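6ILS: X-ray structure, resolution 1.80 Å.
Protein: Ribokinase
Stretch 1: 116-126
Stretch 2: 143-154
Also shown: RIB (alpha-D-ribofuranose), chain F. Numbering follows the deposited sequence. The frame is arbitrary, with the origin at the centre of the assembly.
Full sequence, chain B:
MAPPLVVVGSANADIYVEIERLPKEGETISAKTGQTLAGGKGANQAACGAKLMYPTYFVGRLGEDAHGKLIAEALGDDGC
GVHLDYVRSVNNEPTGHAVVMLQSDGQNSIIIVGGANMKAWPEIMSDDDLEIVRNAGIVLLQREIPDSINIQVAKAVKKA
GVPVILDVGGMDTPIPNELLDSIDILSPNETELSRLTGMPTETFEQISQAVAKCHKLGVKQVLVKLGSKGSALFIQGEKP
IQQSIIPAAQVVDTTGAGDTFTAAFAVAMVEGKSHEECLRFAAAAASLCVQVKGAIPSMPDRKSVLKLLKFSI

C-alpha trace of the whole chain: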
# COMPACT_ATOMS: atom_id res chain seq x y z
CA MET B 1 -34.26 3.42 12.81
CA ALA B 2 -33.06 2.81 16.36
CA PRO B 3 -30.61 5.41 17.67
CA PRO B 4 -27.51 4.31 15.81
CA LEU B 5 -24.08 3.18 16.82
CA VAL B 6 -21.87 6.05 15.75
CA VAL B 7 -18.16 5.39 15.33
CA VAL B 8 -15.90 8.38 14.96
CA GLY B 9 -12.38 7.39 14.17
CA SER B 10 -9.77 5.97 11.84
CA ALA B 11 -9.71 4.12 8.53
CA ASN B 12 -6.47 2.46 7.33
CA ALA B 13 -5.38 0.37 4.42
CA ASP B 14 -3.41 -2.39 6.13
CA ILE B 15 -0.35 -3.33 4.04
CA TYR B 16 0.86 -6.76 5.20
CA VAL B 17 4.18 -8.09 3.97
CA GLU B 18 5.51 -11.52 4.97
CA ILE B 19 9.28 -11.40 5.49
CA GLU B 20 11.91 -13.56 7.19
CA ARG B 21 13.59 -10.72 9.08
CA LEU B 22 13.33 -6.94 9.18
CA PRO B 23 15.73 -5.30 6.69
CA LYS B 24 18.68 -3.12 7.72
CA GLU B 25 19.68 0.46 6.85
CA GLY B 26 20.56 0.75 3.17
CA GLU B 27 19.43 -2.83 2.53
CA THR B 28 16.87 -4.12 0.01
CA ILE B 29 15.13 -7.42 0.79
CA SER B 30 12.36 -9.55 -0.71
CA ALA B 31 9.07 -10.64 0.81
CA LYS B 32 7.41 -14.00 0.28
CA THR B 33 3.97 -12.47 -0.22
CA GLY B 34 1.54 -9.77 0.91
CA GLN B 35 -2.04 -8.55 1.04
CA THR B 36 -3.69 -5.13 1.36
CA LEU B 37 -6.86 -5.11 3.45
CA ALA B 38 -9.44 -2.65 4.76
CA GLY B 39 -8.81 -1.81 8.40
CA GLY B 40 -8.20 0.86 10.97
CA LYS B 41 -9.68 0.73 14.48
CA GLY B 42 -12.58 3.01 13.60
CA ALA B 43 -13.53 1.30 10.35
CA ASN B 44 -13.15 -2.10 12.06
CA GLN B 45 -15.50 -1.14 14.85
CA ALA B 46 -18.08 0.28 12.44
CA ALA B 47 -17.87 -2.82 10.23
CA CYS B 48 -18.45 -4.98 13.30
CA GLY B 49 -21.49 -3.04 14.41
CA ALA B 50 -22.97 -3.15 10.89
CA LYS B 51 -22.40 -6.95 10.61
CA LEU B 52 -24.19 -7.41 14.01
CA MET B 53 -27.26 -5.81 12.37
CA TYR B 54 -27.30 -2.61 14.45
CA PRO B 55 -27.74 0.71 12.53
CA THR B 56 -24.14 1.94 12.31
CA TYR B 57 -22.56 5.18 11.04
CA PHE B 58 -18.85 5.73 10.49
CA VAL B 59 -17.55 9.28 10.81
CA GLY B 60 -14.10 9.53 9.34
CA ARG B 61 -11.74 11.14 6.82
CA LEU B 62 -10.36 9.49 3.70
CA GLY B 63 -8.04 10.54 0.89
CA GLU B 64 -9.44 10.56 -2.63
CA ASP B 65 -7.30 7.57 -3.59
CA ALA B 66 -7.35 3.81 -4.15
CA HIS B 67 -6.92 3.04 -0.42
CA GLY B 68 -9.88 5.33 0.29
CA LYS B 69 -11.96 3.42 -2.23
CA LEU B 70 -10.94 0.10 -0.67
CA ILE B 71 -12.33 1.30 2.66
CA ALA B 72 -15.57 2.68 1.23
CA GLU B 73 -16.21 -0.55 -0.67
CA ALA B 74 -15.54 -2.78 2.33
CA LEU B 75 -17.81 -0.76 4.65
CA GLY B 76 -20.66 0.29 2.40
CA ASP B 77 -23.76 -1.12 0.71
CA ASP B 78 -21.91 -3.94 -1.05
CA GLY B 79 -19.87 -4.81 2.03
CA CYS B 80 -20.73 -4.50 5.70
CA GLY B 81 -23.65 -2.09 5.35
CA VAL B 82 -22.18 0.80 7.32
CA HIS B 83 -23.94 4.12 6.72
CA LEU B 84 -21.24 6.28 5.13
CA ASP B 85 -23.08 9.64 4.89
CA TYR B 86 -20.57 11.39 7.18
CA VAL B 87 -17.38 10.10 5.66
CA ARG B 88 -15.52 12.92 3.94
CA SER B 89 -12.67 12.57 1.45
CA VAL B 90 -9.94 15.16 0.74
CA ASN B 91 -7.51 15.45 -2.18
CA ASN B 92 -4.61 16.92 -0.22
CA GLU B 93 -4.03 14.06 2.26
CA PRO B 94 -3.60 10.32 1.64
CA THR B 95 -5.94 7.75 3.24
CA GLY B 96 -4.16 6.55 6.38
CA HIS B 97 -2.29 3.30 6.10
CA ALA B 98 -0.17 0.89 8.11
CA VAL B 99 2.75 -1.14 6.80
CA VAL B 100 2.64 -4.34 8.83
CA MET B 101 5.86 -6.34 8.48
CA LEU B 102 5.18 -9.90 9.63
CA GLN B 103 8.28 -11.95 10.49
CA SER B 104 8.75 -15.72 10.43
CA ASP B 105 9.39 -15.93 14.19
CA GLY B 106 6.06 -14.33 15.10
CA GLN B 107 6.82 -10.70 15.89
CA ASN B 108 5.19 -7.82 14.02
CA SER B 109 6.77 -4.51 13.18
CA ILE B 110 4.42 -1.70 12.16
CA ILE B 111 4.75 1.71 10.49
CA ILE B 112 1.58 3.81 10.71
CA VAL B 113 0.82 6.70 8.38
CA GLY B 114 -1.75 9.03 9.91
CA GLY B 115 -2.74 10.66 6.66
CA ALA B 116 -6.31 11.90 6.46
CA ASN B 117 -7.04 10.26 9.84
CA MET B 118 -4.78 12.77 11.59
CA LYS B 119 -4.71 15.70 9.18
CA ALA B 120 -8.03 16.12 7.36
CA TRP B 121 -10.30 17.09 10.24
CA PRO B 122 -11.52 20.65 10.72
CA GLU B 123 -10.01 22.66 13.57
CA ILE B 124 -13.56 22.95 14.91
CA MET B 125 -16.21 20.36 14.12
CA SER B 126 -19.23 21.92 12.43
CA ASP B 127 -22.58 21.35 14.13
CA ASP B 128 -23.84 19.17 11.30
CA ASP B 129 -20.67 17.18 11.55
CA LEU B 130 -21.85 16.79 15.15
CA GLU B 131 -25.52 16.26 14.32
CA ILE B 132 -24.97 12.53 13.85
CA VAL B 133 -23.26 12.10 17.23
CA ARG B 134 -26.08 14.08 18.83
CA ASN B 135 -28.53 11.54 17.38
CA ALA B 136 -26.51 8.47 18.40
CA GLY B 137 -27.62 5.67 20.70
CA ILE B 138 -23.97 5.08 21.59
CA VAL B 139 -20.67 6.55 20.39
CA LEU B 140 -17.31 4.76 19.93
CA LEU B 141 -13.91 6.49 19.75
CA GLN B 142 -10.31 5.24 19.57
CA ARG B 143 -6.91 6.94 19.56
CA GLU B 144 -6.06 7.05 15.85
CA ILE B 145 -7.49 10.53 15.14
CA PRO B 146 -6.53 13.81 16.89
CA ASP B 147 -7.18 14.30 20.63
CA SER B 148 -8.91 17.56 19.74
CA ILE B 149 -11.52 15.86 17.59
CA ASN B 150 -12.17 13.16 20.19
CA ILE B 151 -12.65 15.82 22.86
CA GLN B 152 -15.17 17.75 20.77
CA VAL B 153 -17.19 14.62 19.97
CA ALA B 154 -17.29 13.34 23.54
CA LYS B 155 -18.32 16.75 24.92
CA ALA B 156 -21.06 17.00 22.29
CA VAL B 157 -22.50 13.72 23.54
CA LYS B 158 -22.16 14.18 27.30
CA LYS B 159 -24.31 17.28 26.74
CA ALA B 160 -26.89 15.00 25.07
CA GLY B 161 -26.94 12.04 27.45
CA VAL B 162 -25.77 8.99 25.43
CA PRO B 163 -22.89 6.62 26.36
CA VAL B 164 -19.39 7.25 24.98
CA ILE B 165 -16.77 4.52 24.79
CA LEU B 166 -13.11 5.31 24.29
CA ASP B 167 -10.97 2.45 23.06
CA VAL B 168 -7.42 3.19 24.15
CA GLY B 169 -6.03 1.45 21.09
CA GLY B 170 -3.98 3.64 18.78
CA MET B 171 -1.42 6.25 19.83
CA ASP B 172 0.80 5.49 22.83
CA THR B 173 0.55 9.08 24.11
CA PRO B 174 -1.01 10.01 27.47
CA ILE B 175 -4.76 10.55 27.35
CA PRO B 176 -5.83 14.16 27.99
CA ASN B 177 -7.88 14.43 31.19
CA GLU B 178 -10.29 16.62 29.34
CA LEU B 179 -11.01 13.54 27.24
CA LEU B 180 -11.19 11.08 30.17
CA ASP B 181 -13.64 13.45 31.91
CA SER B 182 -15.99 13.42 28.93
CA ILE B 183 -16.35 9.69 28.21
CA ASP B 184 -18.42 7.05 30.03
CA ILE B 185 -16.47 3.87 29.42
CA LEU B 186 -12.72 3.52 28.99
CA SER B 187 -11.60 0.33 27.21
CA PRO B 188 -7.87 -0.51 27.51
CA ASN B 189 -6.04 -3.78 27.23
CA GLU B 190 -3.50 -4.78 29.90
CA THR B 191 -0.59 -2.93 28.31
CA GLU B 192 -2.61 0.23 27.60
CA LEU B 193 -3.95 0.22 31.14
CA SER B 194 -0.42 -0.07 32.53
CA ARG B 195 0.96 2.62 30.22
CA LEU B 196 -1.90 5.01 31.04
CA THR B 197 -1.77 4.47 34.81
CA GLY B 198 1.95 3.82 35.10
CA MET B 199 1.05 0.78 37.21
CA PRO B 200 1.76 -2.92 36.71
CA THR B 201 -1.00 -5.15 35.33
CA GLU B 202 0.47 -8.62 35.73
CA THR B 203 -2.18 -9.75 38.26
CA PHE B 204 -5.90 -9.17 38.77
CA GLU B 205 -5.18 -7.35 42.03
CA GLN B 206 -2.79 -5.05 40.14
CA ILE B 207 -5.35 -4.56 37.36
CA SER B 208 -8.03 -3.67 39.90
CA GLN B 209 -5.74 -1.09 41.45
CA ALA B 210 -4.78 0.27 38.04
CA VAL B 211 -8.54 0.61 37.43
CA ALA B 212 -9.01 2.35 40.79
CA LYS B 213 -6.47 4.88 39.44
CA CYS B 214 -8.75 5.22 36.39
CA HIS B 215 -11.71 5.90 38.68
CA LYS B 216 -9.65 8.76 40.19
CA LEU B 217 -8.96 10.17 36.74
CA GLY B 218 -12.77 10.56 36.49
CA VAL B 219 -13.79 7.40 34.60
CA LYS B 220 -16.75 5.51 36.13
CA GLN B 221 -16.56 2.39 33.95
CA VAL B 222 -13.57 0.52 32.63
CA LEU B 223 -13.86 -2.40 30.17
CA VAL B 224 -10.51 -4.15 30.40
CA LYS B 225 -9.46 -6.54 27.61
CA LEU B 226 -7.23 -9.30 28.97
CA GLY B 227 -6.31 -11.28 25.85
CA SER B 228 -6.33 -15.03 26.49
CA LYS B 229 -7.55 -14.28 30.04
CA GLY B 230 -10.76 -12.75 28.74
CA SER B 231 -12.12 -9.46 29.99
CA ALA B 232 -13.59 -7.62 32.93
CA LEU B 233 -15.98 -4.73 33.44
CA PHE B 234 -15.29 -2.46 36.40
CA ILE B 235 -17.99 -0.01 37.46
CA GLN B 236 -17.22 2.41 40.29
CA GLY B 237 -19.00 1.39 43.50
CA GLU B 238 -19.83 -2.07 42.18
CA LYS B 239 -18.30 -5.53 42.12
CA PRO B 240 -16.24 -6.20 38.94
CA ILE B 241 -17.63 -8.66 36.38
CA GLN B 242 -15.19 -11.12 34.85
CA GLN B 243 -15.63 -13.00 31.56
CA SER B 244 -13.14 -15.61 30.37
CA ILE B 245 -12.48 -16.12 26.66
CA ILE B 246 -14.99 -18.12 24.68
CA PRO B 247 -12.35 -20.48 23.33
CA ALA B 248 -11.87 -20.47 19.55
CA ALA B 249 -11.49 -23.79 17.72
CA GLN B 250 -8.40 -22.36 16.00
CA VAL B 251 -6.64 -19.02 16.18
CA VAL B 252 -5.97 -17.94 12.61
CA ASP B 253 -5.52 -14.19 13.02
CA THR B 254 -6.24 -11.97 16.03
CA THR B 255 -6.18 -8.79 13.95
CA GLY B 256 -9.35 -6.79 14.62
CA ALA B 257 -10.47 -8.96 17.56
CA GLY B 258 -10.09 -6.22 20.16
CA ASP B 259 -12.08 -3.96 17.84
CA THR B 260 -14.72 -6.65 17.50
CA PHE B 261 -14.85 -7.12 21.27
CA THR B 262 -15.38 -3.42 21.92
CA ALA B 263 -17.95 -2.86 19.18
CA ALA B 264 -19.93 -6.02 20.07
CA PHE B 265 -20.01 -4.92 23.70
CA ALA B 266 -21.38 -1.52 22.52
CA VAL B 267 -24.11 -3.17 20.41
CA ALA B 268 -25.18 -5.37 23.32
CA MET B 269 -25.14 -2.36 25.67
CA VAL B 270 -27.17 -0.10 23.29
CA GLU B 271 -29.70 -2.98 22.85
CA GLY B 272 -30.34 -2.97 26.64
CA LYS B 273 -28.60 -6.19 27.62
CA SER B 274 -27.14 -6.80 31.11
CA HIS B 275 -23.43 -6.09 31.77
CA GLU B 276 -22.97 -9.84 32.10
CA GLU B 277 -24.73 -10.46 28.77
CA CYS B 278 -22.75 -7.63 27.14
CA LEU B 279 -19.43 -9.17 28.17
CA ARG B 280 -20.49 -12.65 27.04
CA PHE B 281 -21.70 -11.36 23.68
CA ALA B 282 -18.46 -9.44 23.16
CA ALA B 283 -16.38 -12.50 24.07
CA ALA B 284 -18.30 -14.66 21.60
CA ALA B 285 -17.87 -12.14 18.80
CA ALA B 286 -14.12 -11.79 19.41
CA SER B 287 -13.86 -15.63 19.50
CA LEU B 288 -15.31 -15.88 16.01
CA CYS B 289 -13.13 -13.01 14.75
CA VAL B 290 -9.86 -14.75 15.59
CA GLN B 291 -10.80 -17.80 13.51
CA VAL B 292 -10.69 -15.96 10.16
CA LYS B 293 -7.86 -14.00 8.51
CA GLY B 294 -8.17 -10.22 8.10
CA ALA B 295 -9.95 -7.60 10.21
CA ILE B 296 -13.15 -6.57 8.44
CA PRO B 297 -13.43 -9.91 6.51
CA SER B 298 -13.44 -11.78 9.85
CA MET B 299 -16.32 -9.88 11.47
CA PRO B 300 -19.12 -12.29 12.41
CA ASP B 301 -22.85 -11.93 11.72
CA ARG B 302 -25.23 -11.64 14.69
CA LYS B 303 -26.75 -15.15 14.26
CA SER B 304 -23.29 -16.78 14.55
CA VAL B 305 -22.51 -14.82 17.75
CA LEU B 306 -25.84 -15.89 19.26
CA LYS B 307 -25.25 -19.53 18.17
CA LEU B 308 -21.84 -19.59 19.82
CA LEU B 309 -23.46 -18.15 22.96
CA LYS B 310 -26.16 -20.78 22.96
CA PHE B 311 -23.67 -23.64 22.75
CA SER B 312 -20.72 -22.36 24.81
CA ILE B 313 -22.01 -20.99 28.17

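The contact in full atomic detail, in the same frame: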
# COMPACT_ATOMS: atom_id res chain seq x y z
N ALA B 116 -5.05 11.20 6.27
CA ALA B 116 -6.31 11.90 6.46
C ALA B 116 -6.87 11.68 7.86
O ALA B 116 -7.61 12.53 8.37
CB ALA B 116 -7.33 11.45 5.41
N ASN B 117 -6.52 10.56 8.49
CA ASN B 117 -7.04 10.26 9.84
C ASN B 117 -6.59 11.31 10.85
O ASN B 117 -7.34 11.64 11.79
CB ASN B 117 -6.57 8.88 10.33
CG ASN B 117 -7.21 7.74 9.56
OD1 ASN B 117 -8.42 7.73 9.31
ND2 ASN B 117 -6.40 6.74 9.22
N MET B 118 -5.37 11.81 10.66
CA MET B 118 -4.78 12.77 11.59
C MET B 118 -4.84 14.21 11.07
O MET B 118 -4.81 15.16 11.86
CB MET B 118 -3.33 12.40 11.88
CG MET B 118 -3.14 11.16 12.73
SD MET B 118 -3.92 11.29 14.34
CE MET B 118 -2.88 12.48 15.18
N LYS B 119 -4.95 14.38 9.76
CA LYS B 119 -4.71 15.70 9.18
C LYS B 119 -5.86 16.33 8.41
O LYS B 119 -5.77 17.50 8.03
CB LYS B 119 -3.47 15.61 8.28
CG LYS B 119 -2.19 15.43 9.09
CD LYS B 119 -0.99 15.15 8.21
CE LYS B 119 0.30 15.11 9.02
NZ LYS B 119 1.47 14.77 8.17
N ALA B 120 -6.96 15.60 8.20
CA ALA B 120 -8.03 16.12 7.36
C ALA B 120 -9.28 16.53 8.12
O ALA B 120 -10.34 16.68 7.52
CB ALA B 120 -8.40 15.09 6.31
N TRP B 121 -9.17 16.67 9.43
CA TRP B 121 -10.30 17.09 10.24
C TRP B 121 -10.32 18.61 10.37
O TRP B 121 -9.27 19.24 10.39
CB TRP B 121 -10.23 16.45 11.64
CG TRP B 121 -10.36 14.95 11.65
CD1 TRP B 121 -9.34 14.03 11.62
CD2 TRP B 121 -11.57 14.20 11.69
NE1 TRP B 121 -9.86 12.75 11.64
CE2 TRP B 121 -11.23 12.83 11.69
CE3 TRP B 121 -12.92 14.56 11.75
CZ2 TRP B 121 -12.19 11.82 11.75
CZ3 TRP B 121 -13.87 13.55 11.79
CH2 TRP B 121 -13.50 12.19 11.80
N PRO B 122 -11.52 19.20 10.50
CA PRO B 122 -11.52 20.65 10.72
C PRO B 122 -10.99 20.99 12.11
O PRO B 122 -11.03 20.14 13.01
CB PRO B 122 -13.00 21.02 10.60
CG PRO B 122 -13.70 19.80 11.11
CD PRO B 122 -12.85 18.61 10.67
N GLU B 123 -10.48 22.20 12.27
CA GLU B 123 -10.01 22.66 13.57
C GLU B 123 -11.16 22.60 14.58
O GLU B 123 -10.99 22.17 15.72
CB GLU B 123 -9.45 24.07 13.46
CG GLU B 123 -9.30 24.79 14.80
CD GLU B 123 -8.54 26.10 14.70
OE1 GLU B 123 -7.90 26.34 13.65
OE2 GLU B 123 -8.59 26.90 15.66
N ILE B 124 -12.34 23.03 14.13
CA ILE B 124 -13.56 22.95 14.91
C ILE B 124 -14.60 22.16 14.13
O ILE B 124 -14.87 22.46 12.98
CB ILE B 124 -14.14 24.34 15.23
CG1 ILE B 124 -13.09 25.22 15.92
CG2 ILE B 124 -15.39 24.22 16.09
CD1 ILE B 124 -12.57 24.64 17.21
N MET B 125 -15.17 21.15 14.77
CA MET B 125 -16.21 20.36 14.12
C MET B 125 -17.45 21.20 13.92
O MET B 125 -17.93 21.83 14.85
CB MET B 125 -16.55 19.13 14.96
CG MET B 125 -15.37 18.22 15.20
SD MET B 125 -15.16 17.10 13.81
CE MET B 125 -16.54 15.99 14.11
N SER B 126 -17.98 21.20 12.69
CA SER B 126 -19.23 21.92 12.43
C SER B 126 -20.39 21.19 13.08
O SER B 126 -20.31 19.98 13.31
CB SER B 126 -19.47 22.08 10.93
OG SER B 126 -20.02 20.89 10.40
N ARG B 143 -7.96 5.94 19.54
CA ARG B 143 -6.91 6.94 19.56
C ARG B 143 -6.05 6.93 18.31
O ARG B 143 -4.82 6.87 18.38
CB ARG B 143 -6.08 6.77 20.81
CG ARG B 143 -6.97 6.90 22.03
CD ARG B 143 -6.27 7.53 23.20
NE ARG B 143 -5.73 8.87 22.92
CZ ARG B 143 -4.47 9.20 23.18
NH1 ARG B 143 -3.65 8.29 23.69
NH2 ARG B 143 -4.02 10.42 22.92
N GLU B 144 -6.72 7.03 17.17
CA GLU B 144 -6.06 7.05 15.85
C GLU B 144 -6.52 8.26 15.03
O GLU B 144 -6.31 8.31 13.82
CB GLU B 144 -6.34 5.73 15.10
CG GLU B 144 -5.69 4.52 15.74
CD GLU B 144 -5.72 3.26 14.85
OE1 GLU B 144 -6.65 3.10 14.01
OE2 GLU B 144 -4.78 2.44 14.98
N ILE B 145 -7.18 9.20 15.70
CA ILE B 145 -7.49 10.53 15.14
C ILE B 145 -7.11 11.56 16.24
O ILE B 145 -6.83 11.18 17.38
CB ILE B 145 -8.97 10.69 14.72
CG1 ILE B 145 -9.88 10.75 15.95
CG2 ILE B 145 -9.41 9.56 13.76
CD1 ILE B 145 -11.32 11.03 15.66
N PRO B 146 -7.07 12.86 15.89
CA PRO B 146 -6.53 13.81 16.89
C PRO B 146 -7.31 13.90 18.21
O PRO B 146 -8.52 13.86 18.21
CB PRO B 146 -6.60 15.16 16.16
CG PRO B 146 -6.46 14.79 14.72
CD PRO B 146 -7.21 13.49 14.56
N ASP B 147 -6.58 14.06 19.31
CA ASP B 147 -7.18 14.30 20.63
C ASP B 147 -8.26 15.37 20.57
O ASP B 147 -9.30 15.26 21.20
CB ASP B 147 -6.10 14.70 21.64
CG ASP B 147 -5.21 13.54 22.07
OD1 ASP B 147 -5.67 12.38 22.03
OD2 ASP B 147 -4.05 13.79 22.46
N SER B 148 -8.00 16.41 19.79
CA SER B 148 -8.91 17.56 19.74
C SER B 148 -10.27 17.18 19.21
O SER B 148 -11.29 17.62 19.73
CB SER B 148 -8.33 18.67 18.87
OG SER B 148 -9.36 19.59 18.54
N ILE B 149 -10.28 16.34 18.18
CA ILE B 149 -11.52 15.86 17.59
C ILE B 149 -12.25 14.94 18.56
O ILE B 149 -13.47 15.06 18.72
CB ILE B 149 -11.23 15.13 16.26
CG1 ILE B 149 -10.58 16.11 15.27
CG2 ILE B 149 -12.51 14.54 15.68
CD1 ILE B 149 -11.44 17.32 14.98
N ASN B 150 -11.53 14.03 19.21
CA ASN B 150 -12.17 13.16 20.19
C ASN B 150 -12.82 13.95 21.32
O ASN B 150 -13.90 13.61 21.78
CB ASN B 150 -11.17 12.17 20.80
CG ASN B 150 -10.97 10.94 19.92
OD1 ASN B 150 -11.86 10.55 19.16
ND2 ASN B 150 -9.80 10.34 20.02
N ILE B 151 -12.13 15.00 21.76
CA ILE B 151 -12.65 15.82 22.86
C ILE B 151 -13.95 16.50 22.45
O ILE B 151 -14.94 16.43 23.16
CB ILE B 151 -11.60 16.86 23.32
CG1 ILE B 151 -10.49 16.14 24.10
CG2 ILE B 151 -12.26 17.93 24.19
CD1 ILE B 151 -9.26 16.97 24.32
N GLN B 152 -13.98 17.08 21.25
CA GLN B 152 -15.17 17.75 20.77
C GLN B 152 -16.36 16.80 20.62
O GLN B 152 -17.50 17.17 20.89
CB GLN B 152 -14.88 18.46 19.44
CG GLN B 152 -13.84 19.57 19.55
CD GLN B 152 -13.52 20.20 18.20
OE1 GLN B 152 -14.42 20.69 17.50
NE2 GLN B 152 -12.25 20.17 17.82
N VAL B 153 -16.11 15.58 20.15
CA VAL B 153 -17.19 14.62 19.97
C VAL B 153 -17.76 14.19 21.33
O VAL B 153 -18.97 14.19 21.54
CB VAL B 153 -16.71 13.38 19.18
CG1 VAL B 153 -17.74 12.25 19.25
CG2 VAL B 153 -16.42 13.77 17.74
N ALA B 154 -16.87 13.84 22.24
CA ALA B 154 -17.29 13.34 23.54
C ALA B 154 -18.10 14.40 24.28
O ALA B 154 -19.16 14.11 24.84
CB ALA B 154 -16.10 12.93 24.35
O5 RIB F . -7.05 -2.97 15.60
C5 RIB F . -6.68 -3.22 14.27
C4 RIB F . -6.27 -2.05 13.65
O4 RIB F . -5.19 -1.33 14.41
C3 RIB F . -5.54 -2.50 12.31
O3 RIB F . -6.59 -2.65 11.24
C2 RIB F . -4.62 -1.66 12.11
O2 RIB F . -4.87 -0.80 10.93
C1 RIB F . -4.46 -0.75 13.50
O1 RIB F . -4.90 0.54 13.27

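Contact between residues 116-126 and 143-154 of ribokinase, built round Ile149, Gln152 and Trp121. The two stretches bury 553 Å² between them, mostly through apolar side chains, with two hydrogen bonds at the later end of each stretch. Ile149, buried on the helix that starts at Asp147, covers the most surface. Its CA-to-CB bond points toward the other stretch, and its m,m rotamer presents two methyls: CG2 lies over one face of the Trp121 indole, 4.2 Å from the centroid of the six-membered ring, while CD1 packs 3.7 Å from Trp121 CB and 3.9 Å from Met125 SD. The branched side chain thus packs against both the indole and the Met125 thioether, which also touch each other, Met125 SD lying 4.0 Å from Trp121 CE3. Trp121 also meets the loop before the helix, its CD1 3.7 Å from Pro146 CD and its CZ2 4.1 Å from Ile145 CD1. A weak hydrogen bond within its own stretch, from Trp121 NE1 to Asn117 O (2.8 Å), helps hold the indole in place. Asn117 O in turn receives a CA-H...O contact from Ile145 CA at 3.5 Å. Pro146, at the N-cap position, sets its ring against Met118, with CD 4.0 Å from Met118 SD; as a proline it has no backbone N-H to satisfy here. One turn beyond Ile149 is Gln152, whose side-chain amide bonds to the backbone of the loop: Gln152 NE2 donates to Glu123 O (3.2 Å), and Gln152 OE1 accepts from Met125 N (2.9 Å, nearly linear at 174°). An amide suits this place because it offers donor and acceptor together. Gln152 NE2 also donates to Ser148 OG (3.0 Å) within the helix, which steadies the side chain. Glu144 faces another task: its OE2 accepts a hydrogen bond from ribose O1 at 2.6 Å, linking this loop to the sugar bound by the kinase.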